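Local coordinates for kynurenine formamidase (Bacillus anthracis, PDB 4CO9), which hydrolyses N-formyl-L-kynurenine to L-kynurenine and formate with two zinc ions per subunit, the second step of the kynurenine pathway of tryptophan degradation, at residues 76-89 with 101-114. Residues are numbered along the deposited sequence; the frame is centred on the assembly and turned at random. Where two conformers were deposited one is given.
Sequences QVYVGPTRIIDVSN and FHLEGVERLLLRTS
Arg108 reaches into the bend at residues 76-81, and backbone carbonyls meet its guanidinium on several sides. Its chain runs extended from CG to NE, which carries the flat group to Val77, where NE donates to Val77 O at 2.8 Å from well above that carbonyl's plane. NH2 bonds to Gln76 O, while NH1 gives a straighter bond to Pro81 O (2.9 Å, 162°). Gly80 CA and Val79 O lie over one face, and Glu107 OE1 adds a salt bridge to NH1, so this buried charge is held against rotation and probably well compensated.

Beyond the bend, strands 81-86 and 108-112 run parallel, tied by alternating backbone bonds from Arg83 N to Arg108 O through to Val87 N and Arg112 O. On one side of the sheet, Arg83 bends at chi2 and chi3 and curls over Val106, whose CG2 sits against one guanidinium face. Its NH1 meets His102 O in the guanidinium plane at 2.7 Å, and NE pairs with Asp186. Farther along that side, Ile85 places CG1 between its backbone N and carbonyl carbon (chi1 62°); CD1 thereby lies over the centre of the Phe101 ring, 3.8 Å from the centroid, and also touches Leu111 CD2.

The other side carries Ile84 against Leu110, with CD1 atoms 3.9 Å apart, and then a salt bridge from Arg112 NH1 to the anti lone pair of Asp86 OD2 (3.1 Å). Arg112 is further held by Asp184 and by Val182 O. Asp86 OD1 accepts from Ser88 N, two residues on, closing an Asx turn where the strand ends.

Through strand 92-93 and short helix 95-98 the chain returns to lay two adjacent parallel strands in the cyclase fold's central mixed sheet; strand 144-147 follows, then 172-175, ending in zinc ligand Glu175.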
loop_
_atom_site.group_PDB
_atom_site.type_symbol
_atom_site.label_atom_id
_atom_site.label_comp_id
_atom_site.label_asym_id
_atom_site.label_seq_id
_atom_site.Cartn_x
_atom_site.Cartn_y
_atom_site.Cartn_z
ATOM N N GLN C 76 -11.547 6.216 -3.304
ATOM C CA GLN C 76 -12.551 5.418 -4.050
ATOM C C GLN C 76 -12.070 5.104 -5.448
ATOM O O GLN C 76 -12.476 4.109 -6.012
ATOM C CB GLN C 76 -13.916 6.179 -4.047
ATOM C CG GLN C 76 -14.417 6.849 -2.721
ATOM C CD GLN C 76 -14.427 5.930 -1.512
ATOM O OE1 GLN C 76 -14.785 4.750 -1.606
ATOM N NE2 GLN C 76 -14.023 6.470 -0.374
ATOM N N VAL C 77 -11.239 5.980 -6.006
ATOM C CA VAL C 77 -10.723 5.801 -7.344
ATOM C C VAL C 77 -9.891 4.529 -7.481
ATOM O O VAL C 77 -9.912 3.860 -8.527
ATOM C CB VAL C 77 -9.860 7.015 -7.750
ATOM C CG1 VAL C 77 -9.123 6.749 -9.056
ATOM C CG2 VAL C 77 -10.728 8.252 -7.909
ATOM N N TYR C 78 -9.199 4.173 -6.405
ATOM C CA TYR C 78 -8.198 3.112 -6.458
ATOM C C TYR C 78 -8.697 1.732 -6.007
ATOM O O TYR C 78 -7.897 0.808 -5.894
ATOM C CB TYR C 78 -6.984 3.529 -5.628
ATOM C CG TYR C 78 -6.344 4.785 -6.135
ATOM C CD1 TYR C 78 -5.417 4.738 -7.169
ATOM C CD2 TYR C 78 -6.693 6.027 -5.625
ATOM C CE1 TYR C 78 -4.828 5.898 -7.663
ATOM C CE2 TYR C 78 -6.119 7.193 -6.113
ATOM C CZ TYR C 78 -5.178 7.121 -7.134
ATOM O OH TYR C 78 -4.596 8.272 -7.632
ATOM N N VAL C 79 -10.003 1.599 -5.736
ATOM C CA VAL C 79 -10.596 0.315 -5.403
ATOM C C VAL C 79 -11.898 0.153 -6.175
ATOM O O VAL C 79 -12.793 0.986 -6.054
ATOM C CB VAL C 79 -10.919 0.202 -3.898
ATOM C CG1 VAL C 79 -11.432 -1.197 -3.569
ATOM C CG2 VAL C 79 -9.684 0.512 -3.055
ATOM N N GLY C 80 -12.031 -0.946 -6.907
ATOM C CA GLY C 80 -13.303 -1.257 -7.549
ATOM C C GLY C 80 -13.159 -1.939 -8.892
ATOM O O GLY C 80 -12.050 -2.312 -9.287
ATOM N N PRO C 81 -14.294 -2.122 -9.595
ATOM C CA PRO C 81 -14.318 -2.828 -10.867
ATOM C C PRO C 81 -13.326 -2.246 -11.852
ATOM O O PRO C 81 -13.178 -1.025 -11.935
ATOM C CB PRO C 81 -15.761 -2.618 -11.356
ATOM C CG PRO C 81 -16.545 -2.499 -10.102
ATOM C CD PRO C 81 -15.652 -1.731 -9.165
ATOM N N THR C 82 -12.647 -3.131 -12.565
ATOM C CA THR C 82 -11.651 -2.749 -13.550
ATOM C C THR C 82 -11.756 -3.680 -14.731
ATOM O O THR C 82 -12.132 -4.842 -14.587
ATOM C CB THR C 82 -10.156 -2.788 -13.083
ATOM O OG1 THR C 82 -9.323 -2.093 -14.024
ATOM C CG2 THR C 82 -9.613 -4.195 -13.007
ATOM N N ARG C 83 -11.458 -3.146 -15.907
ATOM C CA ARG C 83 -11.376 -3.939 -17.107
ATOM C C ARG C 83 -9.930 -3.974 -17.567
ATOM O O ARG C 83 -9.242 -2.961 -17.515
ATOM C CB ARG C 83 -12.255 -3.338 -18.206
ATOM C CG ARG C 83 -12.042 -4.073 -19.506
ATOM C CD ARG C 83 -13.009 -5.203 -19.815
ATOM N NE ARG C 83 -14.407 -4.934 -19.479
ATOM C CZ ARG C 83 -15.285 -4.376 -20.304
ATOM N NH1 ARG C 83 -14.925 -4.007 -21.528
ATOM N NH2 ARG C 83 -16.540 -4.201 -19.907
ATOM N N ILE C 84 -9.480 -5.137 -18.026
ATOM C CA ILE C 84 -8.144 -5.299 -18.572
ATOM C C ILE C 84 -8.212 -5.669 -20.055
ATOM O O ILE C 84 -8.953 -6.581 -20.435
ATOM C CB ILE C 84 -7.378 -6.390 -17.812
ATOM C CG1 ILE C 84 -7.377 -6.051 -16.310
ATOM C CG2 ILE C 84 -5.972 -6.547 -18.363
ATOM C CD1 ILE C 84 -6.555 -6.988 -15.461
ATOM N N ILE C 85 -7.447 -4.951 -20.875
ATOM C CA ILE C 85 -7.432 -5.156 -22.319
ATOM C C ILE C 85 -6.022 -5.236 -22.834
ATOM O O ILE C 85 -5.080 -4.731 -22.209
ATOM C CB ILE C 85 -8.188 -4.051 -23.104
ATOM C CG1 ILE C 85 -7.548 -2.686 -22.906
ATOM C CG2 ILE C 85 -9.663 -4.033 -22.707
ATOM C CD1 ILE C 85 -8.153 -1.585 -23.757
ATOM N N ASP C 86 -5.890 -5.871 -23.985
ATOM C CA ASP C 86 -4.611 -6.043 -24.640
ATOM C C ASP C 86 -4.402 -4.976 -25.709
ATOM O O ASP C 86 -5.185 -4.865 -26.653
ATOM C CB ASP C 86 -4.449 -7.437 -25.229
ATOM C CG ASP C 86 -3.016 -7.736 -25.592
ATOM O OD1 ASP C 86 -2.561 -7.269 -26.653
ATOM O OD2 ASP C 86 -2.330 -8.411 -24.788
ATOM N N VAL C 87 -3.318 -4.219 -25.566
ATOM C CA VAL C 87 -2.912 -3.225 -26.558
ATOM C C VAL C 87 -1.438 -3.434 -26.920
ATOM O O VAL C 87 -0.691 -2.483 -27.112
ATOM C CB VAL C 87 -3.169 -1.796 -26.074
ATOM C CG1 VAL C 87 -4.666 -1.513 -26.057
ATOM C CG2 VAL C 87 -2.579 -1.561 -24.689
ATOM N N SER C 88 -1.040 -4.694 -27.038
ATOM C CA SER C 88 0.325 -5.041 -27.398
ATOM C C SER C 88 0.612 -4.695 -28.850
ATOM O O SER C 88 -0.305 -4.526 -29.649
ATOM C CB SER C 88 0.577 -6.526 -27.173
ATOM O OG SER C 88 -0.372 -7.295 -27.890
ATOM N N ASN C 89 1.894 -4.579 -29.173
ATOM C CA ASN C 89 2.338 -4.335 -30.538
ATOM C C ASN C 89 1.802 -3.045 -31.141
ATOM O O ASN C 89 1.532 -2.980 -32.342
ATOM C CB ASN C 89 1.973 -5.544 -31.398
ATOM C CG ASN C 89 2.784 -6.767 -31.050
ATOM O OD1 ASN C 89 3.961 -6.680 -30.731
ATOM N ND2 ASN C 89 2.142 -7.913 -31.072
ATOM N N PHE C 101 -12.751 -1.358 -28.580
ATOM C CA PHE C 101 -13.142 -2.034 -27.348
ATOM C C PHE C 101 -14.497 -1.543 -26.867
ATOM O O PHE C 101 -14.868 -0.395 -27.054
ATOM C CB PHE C 101 -12.065 -1.839 -26.281
ATOM C CG PHE C 101 -10.745 -2.439 -26.658
ATOM C CD1 PHE C 101 -10.487 -3.773 -26.426
ATOM C CD2 PHE C 101 -9.765 -1.666 -27.274
ATOM C CE1 PHE C 101 -9.275 -4.333 -26.779
ATOM C CE2 PHE C 101 -8.547 -2.217 -27.627
ATOM C CZ PHE C 101 -8.305 -3.557 -27.376
ATOM N N HIS C 102 -15.262 -2.444 -26.290
ATOM C CA HIS C 102 -16.542 -2.111 -25.726
ATOM C C HIS C 102 -16.325 -1.741 -24.257
ATOM O O HIS C 102 -16.192 -2.610 -23.420
ATOM C CB HIS C 102 -17.514 -3.284 -25.889
ATOM C CG HIS C 102 -18.907 -2.940 -25.482
ATOM N ND1 HIS C 102 -19.332 -3.011 -24.175
ATOM C CD2 HIS C 102 -19.958 -2.461 -26.193
ATOM C CE1 HIS C 102 -20.591 -2.614 -24.099
ATOM N NE2 HIS C 102 -20.995 -2.275 -25.311
ATOM N N LEU C 103 -16.328 -0.450 -23.951
ATOM C CA LEU C 103 -15.891 0.052 -22.627
ATOM C C LEU C 103 -16.999 0.754 -21.878
ATOM O O LEU C 103 -16.727 1.488 -20.928
ATOM C CB LEU C 103 -14.742 1.038 -22.824
ATOM C CG LEU C 103 -13.451 0.487 -23.417
ATOM C CD1 LEU C 103 -12.505 1.621 -23.782
ATOM C CD2 LEU C 103 -12.788 -0.460 -22.434
ATOM N N GLU C 104 -18.250 0.547 -22.293
ATOM C CA GLU C 104 -19.363 1.192 -21.609
ATOM C C GLU C 104 -19.453 0.689 -20.168
ATOM O O GLU C 104 -19.322 -0.494 -19.906
ATOM C CB GLU C 104 -20.687 1.000 -22.384
ATOM C CG GLU C 104 -20.651 1.601 -23.791
ATOM C CD GLU C 104 -20.248 3.063 -23.791
ATOM O OE1 GLU C 104 -21.008 3.872 -23.227
ATOM O OE2 GLU C 104 -19.170 3.409 -24.348
ATOM N N GLY C 105 -19.631 1.624 -19.239
ATOM C CA GLY C 105 -19.777 1.308 -17.819
ATOM C C GLY C 105 -18.470 1.010 -17.094
ATOM O O GLY C 105 -18.485 0.769 -15.889
ATOM N N VAL C 106 -17.353 1.036 -17.813
ATOM C CA VAL C 106 -16.045 0.800 -17.216
ATOM C C VAL C 106 -15.596 2.030 -16.414
ATOM O O VAL C 106 -15.695 3.177 -16.876
ATOM C CB VAL C 106 -14.999 0.440 -18.298
ATOM C CG1 VAL C 106 -13.605 0.337 -17.699
ATOM C CG2 VAL C 106 -15.389 -0.869 -18.967
ATOM N N GLU C 107 -15.100 1.784 -15.202
ATOM C CA GLU C 107 -14.616 2.850 -14.304
ATOM C C GLU C 107 -13.076 2.893 -14.215
ATOM O O GLU C 107 -12.493 3.929 -13.896
ATOM C CB GLU C 107 -15.201 2.649 -12.896
ATOM C CG GLU C 107 -16.732 2.654 -12.726
ATOM C CD GLU C 107 -17.168 1.971 -11.432
ATOM O OE1 GLU C 107 -16.457 2.075 -10.403
ATOM O OE2 GLU C 107 -18.224 1.309 -11.446
ATOM N N ARG C 108 -12.422 1.759 -14.450
ATOM C CA ARG C 108 -10.965 1.640 -14.326
ATOM C C ARG C 108 -10.486 0.750 -15.451
ATOM O O ARG C 108 -11.105 -0.266 -15.717
ATOM C CB ARG C 108 -10.588 1.009 -12.983
ATOM C CG ARG C 108 -11.066 1.791 -11.776
ATOM C CD ARG C 108 -10.949 1.069 -10.449
ATOM N NE ARG C 108 -11.652 1.888 -9.465
ATOM C CZ ARG C 108 -12.974 1.936 -9.325
ATOM N NH1 ARG C 108 -13.778 1.152 -10.048
ATOM N NH2 ARG C 108 -13.498 2.765 -8.431
ATOM N N LEU C 109 -9.392 1.129 -16.105
ATOM C CA LEU C 109 -8.918 0.401 -17.267
ATOM C C LEU C 109 -7.428 0.149 -17.179
ATOM O O LEU C 109 -6.658 1.087 -16.983
ATOM C CB LEU C 109 -9.243 1.202 -18.532
ATOM C CG LEU C 109 -8.855 0.591 -19.869
ATOM C CD1 LEU C 109 -9.690 -0.655 -20.129
ATOM C CD2 LEU C 109 -9.069 1.595 -20.992
ATOM N N LEU C 110 -7.034 -1.121 -17.270
ATOM C CA LEU C 110 -5.618 -1.503 -17.312
ATOM C C LEU C 110 -5.250 -1.936 -18.712
ATOM O O LEU C 110 -5.955 -2.745 -19.327
ATOM C CB LEU C 110 -5.304 -2.625 -16.322
ATOM C CG LEU C 110 -5.770 -2.428 -14.885
ATOM C CD1 LEU C 110 -5.358 -3.584 -13.994
ATOM C CD2 LEU C 110 -5.263 -1.113 -14.307
ATOM N N LEU C 111 -4.134 -1.406 -19.203
ATOM C CA LEU C 111 -3.645 -1.659 -20.546
ATOM C C LEU C 111 -2.420 -2.563 -20.513
ATOM O O LEU C 111 -1.387 -2.193 -19.951
ATOM C CB LEU C 111 -3.286 -0.336 -21.226
ATOM C CG LEU C 111 -4.327 0.773 -21.237
ATOM C CD1 LEU C 111 -3.809 1.987 -22.000
ATOM C CD2 LEU C 111 -5.617 0.288 -21.868
ATOM N N ARG C 112 -2.547 -3.756 -21.099
ATOM C CA ARG C 112 -1.420 -4.651 -21.286
ATOM C C ARG C 112 -0.732 -4.342 -22.615
ATOM O O ARG C 112 -1.264 -4.658 -23.680
ATOM C CB ARG C 112 -1.857 -6.130 -21.274
ATOM C CG ARG C 112 -0.682 -7.092 -21.160
ATOM C CD ARG C 112 -1.002 -8.562 -21.454
ATOM N NE ARG C 112 -2.052 -9.108 -20.592
ATOM C CZ ARG C 112 -3.344 -9.084 -20.894
ATOM N NH1 ARG C 112 -3.767 -8.585 -22.062
ATOM N NH2 ARG C 112 -4.221 -9.571 -20.037
ATOM N N THR C 113 0.420 -3.684 -22.551
ATOM C CA THR C 113 1.237 -3.456 -23.743
ATOM C C THR C 113 2.156 -4.640 -23.994
ATOM O O THR C 113 2.551 -4.874 -25.125
ATOM C CB THR C 113 2.114 -2.186 -23.638
ATOM O OG1 THR C 113 3.177 -2.409 -22.707
ATOM C CG2 THR C 113 1.298 -0.970 -23.229
ATOM N N SER C 114 2.496 -5.369 -22.934
ATOM C CA SER C 114 3.480 -6.448 -22.982
ATOM C C SER C 114 4.769 -6.001 -23.657
ATOM O O SER C 114 5.437 -6.801 -24.310
ATOM C CB SER C 114 2.911 -7.681 -23.696
ATOM O OG SER C 114 1.736 -8.152 -23.041
HETATM O O HOH W 1 -14.679 -1.004 -14.504
HETATM O O HOH W 2 -18.397 -2.796 -21.401
HETATM O O HOH W 3 0.128 -9.357 -24.849
HETATM O O HOH W 4 4.050 -5.106 -27.303
#